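Local atomic coordinates of soluble lytic murein transglycosylase (Pseudomonas aeruginosa, PDB entry 5OHU), a protein that probably cleaves the glycan strands of peptidoglycan as a lytic transglycosylase, acting both from strand ends and within strands. Residues Q542-I545 and V549-R552. Residues are numbered along the deposited sequence; the frame is centred on the assembly and turned at random.
Sequences QQLI and VNIR
The side-chain amide nitrogen ND2 of N550 lies 2.8 Å from the backbone O of L544 and donates a hydrogen bond to it. The donor lies in the carbonyl plane of L544. The fit is less exact on the asparagine side. The N-H...O angle is 141°. The acceptor sits 25° out of the amide plane of N550. ND2 also gives a hydrogen bond to the backbone O of T517, and sharing the amide between two acceptors may account for the tilt. OD1 of the same amide accepts one from the backbone N of M520. N550 has CG anti to its own backbone nitrogen (chi1 -161°), which carries the amide across to the 3-10 turn 542-545. Its CB also rests 3.5 Å from O of L544.

Beside this bond, CB of V549 points toward the turn, and the side chain packs on the carbonyl of Q543. CB of V549 is 3.7 Å from O of Q543, and CG1 lies almost as close to the same oxygen. This is van der Waals contact. The side chain of Q543 makes a looser approach: its OE1 is 4.3 Å from CG2 of V549. That OE1 is held by a hydrogen bond from the backbone N of A539.

The contact joins the loop after helix 524-534 to the first turns of helix 547-564, within the SLT domain of the lysozyme clan. I551, on the same helix, packs against helix 479-488. The chemistry is mainly that of a buried asparagine serving main-chain groups. Three hydrogen bonds to backbone atoms fix the rotation of the N550 amide. One side chain thereby ties the 3-10 turn and the loop at T517 and M520 to helix 547-564.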
loop_
_atom_site.group_PDB
_atom_site.type_symbol
_atom_site.label_atom_id
_atom_site.label_comp_id
_atom_site.label_asym_id
_atom_site.label_seq_id
_atom_site.Cartn_x
_atom_site.Cartn_y
_atom_site.Cartn_z
ATOM N N GLN A 542 17.651 1.695 21.067
ATOM C CA GLN A 542 16.605 2.626 21.486
ATOM C C GLN A 542 16.953 4.070 21.130
ATOM O O GLN A 542 16.068 4.854 20.765
ATOM C CB GLN A 542 16.347 2.481 22.989
ATOM C CG GLN A 542 15.497 3.598 23.618
ATOM C CD GLN A 542 14.038 3.610 23.164
ATOM O OE1 GLN A 542 13.624 2.832 22.296
ATOM N NE2 GLN A 542 13.248 4.499 23.762
ATOM N N GLN A 543 18.235 4.437 21.209
ATOM C CA GLN A 543 18.642 5.804 20.893
ATOM C C GLN A 543 18.337 6.208 19.455
ATOM O O GLN A 543 18.407 7.402 19.145
ATOM C CB GLN A 543 20.136 5.988 21.157
ATOM C CG GLN A 543 20.461 6.515 22.537
ATOM C CD GLN A 543 21.930 6.821 22.699
ATOM O OE1 GLN A 543 22.732 6.570 21.795
ATOM N NE2 GLN A 543 22.297 7.372 23.855
ATOM N N LEU A 544 17.988 5.258 18.581
ATOM C CA LEU A 544 17.688 5.561 17.184
ATOM C C LEU A 544 16.462 6.449 16.987
ATOM O O LEU A 544 16.240 6.914 15.863
ATOM C CB LEU A 544 17.488 4.265 16.403
ATOM C CG LEU A 544 18.759 3.472 16.116
ATOM C CD1 LEU A 544 18.395 2.160 15.434
ATOM C CD2 LEU A 544 19.678 4.308 15.241
ATOM N N ILE A 545 15.643 6.689 18.021
ATOM C CA ILE A 545 14.570 7.670 17.850
ATOM C C ILE A 545 14.991 9.061 18.292
ATOM O O ILE A 545 14.195 10.004 18.177
ATOM C CB ILE A 545 13.270 7.311 18.598
ATOM C CG1 ILE A 545 13.495 7.255 20.106
ATOM C CG2 ILE A 545 12.658 6.017 18.082
ATOM C CD1 ILE A 545 12.199 7.365 20.878
ATOM N N VAL A 549 20.946 11.337 16.622
ATOM C CA VAL A 549 21.594 10.033 16.503
ATOM C C VAL A 549 21.160 9.345 15.214
ATOM O O VAL A 549 21.974 8.733 14.510
ATOM C CB VAL A 549 21.287 9.159 17.733
ATOM C CG1 VAL A 549 21.847 7.757 17.537
ATOM C CG2 VAL A 549 21.843 9.795 19.015
ATOM N N ASN A 550 19.872 9.444 14.887
ATOM C CA ASN A 550 19.361 8.853 13.657
ATOM C C ASN A 550 20.024 9.472 12.429
ATOM O O ASN A 550 20.467 8.761 11.514
ATOM C CB ASN A 550 17.851 9.046 13.592
ATOM C CG ASN A 550 17.193 8.101 12.628
ATOM O OD1 ASN A 550 16.993 8.429 11.451
ATOM N ND2 ASN A 550 16.825 6.918 13.126
ATOM N N ILE A 551 20.087 10.802 12.390
ATOM C CA ILE A 551 20.639 11.496 11.232
ATOM C C ILE A 551 22.123 11.196 11.072
ATOM O O ILE A 551 22.618 11.024 9.953
ATOM C CB ILE A 551 20.380 13.004 11.362
ATOM C CG1 ILE A 551 18.877 13.266 11.315
ATOM C CG2 ILE A 551 21.134 13.774 10.262
ATOM C CD1 ILE A 551 18.513 14.721 11.639
ATOM N N ARG A 552 22.859 11.123 12.183
ATOM C CA ARG A 552 24.292 10.872 12.091
ATOM C C ARG A 552 24.572 9.490 11.518
ATOM O O ARG A 552 25.416 9.337 10.626
ATOM C CB ARG A 552 24.942 11.023 13.463
ATOM C CG ARG A 552 25.090 12.462 13.907
ATOM C CD ARG A 552 25.462 12.537 15.365
ATOM N NE ARG A 552 26.838 12.133 15.587
ATOM C CZ ARG A 552 27.352 11.890 16.786
ATOM N NH1 ARG A 552 26.589 12.000 17.869
ATOM N NH2 ARG A 552 28.627 11.531 16.899
#